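Local coordinates for protein EscN (Escherichia coli O127:H6, PDB 2OBL) that belongs to the ATP synthase alpha/beta family of nucleotide-binding-domain proteins and is a component of the type III secretion system, at residues 113-116 and 117-121; 145-148 and 149-153. The protein carries 1 engineered substitution. All coordinates share one frame; numbering follows the deposited sequence.

Contact 1 of 2, residues 113-116 and 117-121; sequences NEFL and ALLPQ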
loop_
_atom_site.group_PDB
_atom_site.type_symbol
_atom_site.label_atom_id
_atom_site.label_comp_id
_atom_site.label_asym_id
_atom_site.label_seq_id
_atom_site.Cartn_x
_atom_site.Cartn_y
_atom_site.Cartn_z
ATOM N N ASN A 113 -9.776 8.007 -13.199
ATOM C CA ASN A 113 -10.364 7.086 -14.156
ATOM C C ASN A 113 -9.356 6.051 -14.662
ATOM O O ASN A 113 -9.713 4.894 -14.884
ATOM C CB ASN A 113 -11.083 7.840 -15.280
ATOM C CG ASN A 113 -12.318 8.563 -14.774
ATOM O OD1 ASN A 113 -12.697 9.612 -15.284
ATOM N ND2 ASN A 113 -12.936 8.009 -13.734
ATOM N N GLU A 114 -8.092 6.450 -14.786
ATOM C CA GLU A 114 -7.045 5.517 -15.198
ATOM C C GLU A 114 -6.810 4.411 -14.171
ATOM O O GLU A 114 -6.541 3.255 -14.524
ATOM C CB GLU A 114 -5.750 6.263 -15.551
ATOM C CG GLU A 114 -5.875 7.019 -16.879
ATOM C CD GLU A 114 -4.657 7.861 -17.231
ATOM O OE1 GLU A 114 -3.662 7.847 -16.472
ATOM O OE2 GLU A 114 -4.704 8.540 -18.277
ATOM N N PHE A 115 -6.920 4.759 -12.891
ATOM C CA PHE A 115 -6.853 3.750 -11.851
ATOM C C PHE A 115 -8.084 2.859 -11.826
ATOM O O PHE A 115 -7.967 1.636 -11.734
ATOM C CB PHE A 115 -6.667 4.368 -10.461
ATOM C CG PHE A 115 -6.715 3.351 -9.359
ATOM C CD1 PHE A 115 -5.689 2.421 -9.203
ATOM C CD2 PHE A 115 -7.800 3.302 -8.497
ATOM C CE1 PHE A 115 -5.755 1.464 -8.191
ATOM C CE2 PHE A 115 -7.874 2.366 -7.492
ATOM C CZ PHE A 115 -6.847 1.441 -7.337
ATOM N N LEU A 116 -9.267 3.471 -11.885
ATOM C CA LEU A 116 -10.506 2.703 -11.823
ATOM C C LEU A 116 -10.600 1.699 -12.967
ATOM O O LEU A 116 -11.144 0.602 -12.819
ATOM C CB LEU A 116 -11.723 3.634 -11.810
ATOM C CG LEU A 116 -11.864 4.534 -10.574
ATOM C CD1 LEU A 116 -13.177 5.293 -10.662
ATOM C CD2 LEU A 116 -11.773 3.740 -9.260
ATOM N N ALA A 117 -10.058 2.073 -14.120
ATOM C CA ALA A 117 -10.061 1.170 -15.268
ATOM C C ALA A 117 -9.316 -0.146 -15.008
ATOM O O ALA A 117 -9.596 -1.147 -15.657
ATOM C CB ALA A 117 -9.504 1.886 -16.500
ATOM N N LEU A 118 -8.383 -0.152 -14.055
ATOM C CA LEU A 118 -7.615 -1.364 -13.726
ATOM C C LEU A 118 -8.442 -2.394 -12.953
ATOM O O LEU A 118 -8.014 -3.536 -12.765
ATOM C CB LEU A 118 -6.369 -1.005 -12.893
ATOM C CG LEU A 118 -5.453 0.066 -13.482
ATOM C CD1 LEU A 118 -4.347 0.425 -12.514
ATOM C CD2 LEU A 118 -4.840 -0.417 -14.803
ATOM N N LEU A 119 -9.610 -1.985 -12.466
ATOM C CA LEU A 119 -10.375 -2.857 -11.580
ATOM C C LEU A 119 -11.569 -3.457 -12.300
ATOM O O LEU A 119 -12.475 -2.725 -12.703
ATOM C CB LEU A 119 -10.862 -2.077 -10.358
ATOM C CG LEU A 119 -9.842 -1.201 -9.626
ATOM C CD1 LEU A 119 -10.517 -0.485 -8.435
ATOM C CD2 LEU A 119 -8.611 -1.990 -9.176
ATOM N N PRO A 120 -11.591 -4.793 -12.437
ATOM C CA PRO A 120 -12.739 -5.437 -13.065
ATOM C C PRO A 120 -13.981 -5.417 -12.175
ATOM O O PRO A 120 -13.912 -5.089 -10.978
ATOM C CB PRO A 120 -12.260 -6.874 -13.282
ATOM C CG PRO A 120 -11.247 -7.098 -12.234
ATOM C CD PRO A 120 -10.566 -5.767 -12.032
ATOM N N GLN A 121 -15.114 -5.766 -12.773
ATOM C CA GLN A 121 -16.376 -5.753 -12.066
ATOM C C GLN A 121 -16.315 -6.580 -10.784
ATOM O O GLN A 121 -16.853 -6.172 -9.770
ATOM C CB GLN A 121 -17.512 -6.219 -12.997
ATOM C CG GLN A 121 -17.775 -5.241 -14.140
ATOM C CD GLN A 121 -18.398 -3.947 -13.651
ATOM O OE1 GLN A 121 -19.500 -3.954 -13.104
ATOM N NE2 GLN A 121 -17.679 -2.831 -13.810
#
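Ala117 donates its N-H to Asn113 O at 2.9 Å, an i to i+4 bond with an N-H...O angle of 150°. Its methyl group rests against the same carbonyl, with Ala117 CB 3.4 Å from Asn113 O.

At Leu118 the spacing shortens to i to i+3: Leu118 N meets Phe115 O at 3.0 Å. The side chain of Leu118 crosses that of Phe115 at about a right angle, and its CD1 comes within 4.1 Å of Phe115 CD1. Leu118 O is taken by the side-chain amide of Asn93.

Leu119 N closes a type I beta turn on Leu116 O at 3.0 Å, with a straighter N-H...O angle of 163°. The turn follows helix 109-116 and leads the chain toward helix 121-124 within the nucleotide-binding domain. Leu119 points back at the helix and sets its CD1 4.0 Å from Phe115 CE2, obliquely to the ring. With Phe115 CG anti to the backbone N (chi1 175°), the ring touches Leu88 of helix 84-94 and Leu102 and Leu104 of strand 99-105, while Leu119 covers Cys92 and Leu102.

Pro120 packs on Asn93 and occupies the N-cap position of the following helix.

Contact 2 of 2, residues 145-148 and 149-153; sequences AFTA and TTIAE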
loop_
_atom_site.group_PDB
_atom_site.type_symbol
_atom_site.label_atom_id
_atom_site.label_comp_id
_atom_site.label_asym_id
_atom_site.label_seq_id
_atom_site.Cartn_x
_atom_site.Cartn_y
_atom_site.Cartn_z
ATOM N N ALA A 145 -9.865 10.854 4.173
ATOM C CA ALA A 145 -9.047 9.887 4.869
ATOM C C ALA A 145 -9.810 9.284 6.065
ATOM O O ALA A 145 -9.714 8.087 6.344
ATOM C CB ALA A 145 -7.769 10.542 5.351
ATOM N N PHE A 146 -10.538 10.130 6.776
ATOM C CA PHE A 146 -11.303 9.688 7.946
ATOM C C PHE A 146 -12.540 8.924 7.509
ATOM O O PHE A 146 -12.881 7.904 8.091
ATOM C CB PHE A 146 -11.673 10.887 8.817
ATOM C CG PHE A 146 -10.488 11.554 9.450
ATOM C CD1 PHE A 146 -10.087 11.198 10.735
ATOM C CD2 PHE A 146 -9.772 12.536 8.767
ATOM C CE1 PHE A 146 -8.980 11.799 11.334
ATOM C CE2 PHE A 146 -8.660 13.136 9.347
ATOM C CZ PHE A 146 -8.264 12.770 10.632
ATOM N N THR A 147 -13.206 9.411 6.470
ATOM C CA THR A 147 -14.365 8.710 5.917
ATOM C C THR A 147 -14.009 7.281 5.510
ATOM O O THR A 147 -14.687 6.317 5.891
ATOM C CB THR A 147 -14.905 9.464 4.697
ATOM O OG1 THR A 147 -15.511 10.687 5.141
ATOM C CG2 THR A 147 -15.912 8.614 3.923
ATOM N N ALA A 148 -12.923 7.144 4.763
ATOM C CA ALA A 148 -12.440 5.831 4.357
ATOM C C ALA A 148 -12.152 4.945 5.569
ATOM O O ALA A 148 -12.540 3.784 5.609
ATOM C CB ALA A 148 -11.190 5.985 3.493
ATOM N N THR A 149 -11.481 5.508 6.559
ATOM C CA THR A 149 -11.098 4.746 7.740
ATOM C C THR A 149 -12.346 4.261 8.490
ATOM O O THR A 149 -12.431 3.106 8.912
ATOM C CB THR A 149 -10.130 5.539 8.649
ATOM O OG1 THR A 149 -8.958 5.904 7.901
ATOM C CG2 THR A 149 -9.686 4.680 9.864
ATOM N N THR A 150 -13.315 5.149 8.622
ATOM C CA THR A 150 -14.570 4.845 9.316
ATOM C C THR A 150 -15.348 3.748 8.595
ATOM O O THR A 150 -15.898 2.850 9.219
ATOM C CB THR A 150 -15.418 6.114 9.467
ATOM O OG1 THR A 150 -14.705 7.039 10.306
ATOM C CG2 THR A 150 -16.769 5.786 10.132
ATOM N N ILE A 151 -15.388 3.823 7.272
ATOM C CA ILE A 151 -16.053 2.794 6.487
ATOM C C ILE A 151 -15.350 1.434 6.634
ATOM O O ILE A 151 -16.005 0.387 6.748
ATOM C CB ILE A 151 -16.181 3.216 5.012
ATOM C CG1 ILE A 151 -17.174 4.385 4.878
ATOM C CG2 ILE A 151 -16.637 2.037 4.158
ATOM C CD1 ILE A 151 -17.109 5.080 3.523
ATOM N N ALA A 152 -14.021 1.449 6.636
ATOM C CA ALA A 152 -13.251 0.240 6.880
ATOM C C ALA A 152 -13.603 -0.371 8.231
ATOM O O ALA A 152 -13.728 -1.585 8.343
ATOM C CB ALA A 152 -11.723 0.524 6.791
ATOM N N GLU A 153 -13.763 0.474 9.247
ATOM C CA GLU A 153 -14.156 0.003 10.581
ATOM C C GLU A 153 -15.549 -0.619 10.567
ATOM O O GLU A 153 -15.792 -1.642 11.219
ATOM C CB GLU A 153 -14.082 1.143 11.598
ATOM C CG GLU A 153 -12.664 1.603 11.899
ATOM C CD GLU A 153 -12.616 2.922 12.639
ATOM O OE1 GLU A 153 -13.599 3.684 12.565
ATOM O OE2 GLU A 153 -11.583 3.201 13.285
#
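Thr149 places two donors on one acceptor, Ala145 O. Its hydroxyl OG1 lies 2.8 Å from Ala145 O and its backbone N 3.1 Å from the same oxygen, and the two approach from opposite faces of the carbonyl plane. The hydroxyl can do this because OG1 is anti to the carbonyl carbon and beside the backbone N (chi1 -58°), which turns it back along the helix toward the preceding turn.

One residue on, the pattern repeats with different geometry. Thr150 N bonds to Phe146 O at 2.8 Å, whereas Thr150 OG1 reaches Phe146 O at 3.0 Å from above the carbonyl plane, 40° out of it. That hydroxyl has a further partner in the guanidinium NH2 of Arg206, whose NE forms a salt bridge with Glu153 OE2.

The remaining carbonyls follow ordinary alpha-helical i to i+4 pairing: Ile151 N bonds to Thr147 O and Ala152 N to Ala148 O, each at 2.9 Å. The hydroxyl of Thr147 is hydrogen-bonded to Gly18 O, and weakly to Lys143 O of its own helix, while its CG2 lies alongside the Ile151 side chain, 3.8 Å from Ile151 CD1. These two side chains point the same way and pack on Ile5 of strand 4-7. Ala145, Ala148 and Ala152 face strand 161-167, where their small methyl groups meet Met166, Leu164 and Val162.

All three threonine hydroxyls therefore have hydrogen-bond partners although the residues are buried. Doubling the donors at Ala145 O and Phe146 O allows helix 138-156 to bury Thr149 and Thr150 without stranding their polar groups, and the positive charge of Arg206 probably polarises the Thr150 hydroxyl as a donor to Phe146 O.

Contact 1 precedes contact 2 along the chain, and both fall within the nucleotide-binding domain. Their centres are 21 Å apart and their nearest atoms about 12 Å, so they do not touch. Strand 127-132 lies between them in sequence: the chain leaves helix 109-116, passes through helix 121-124 and that strand, then enters helix 138-156. Strand 99-105 gives the two a shared neighbour, since contact 1 packs on its Leu102 and Leu104 and contact 2 on Val101 and Ala103. The alternating residues suggest that the contacts flank the parallel core sheet, one at a helix end and the other within a helix, as in an alpha/beta P-loop fold.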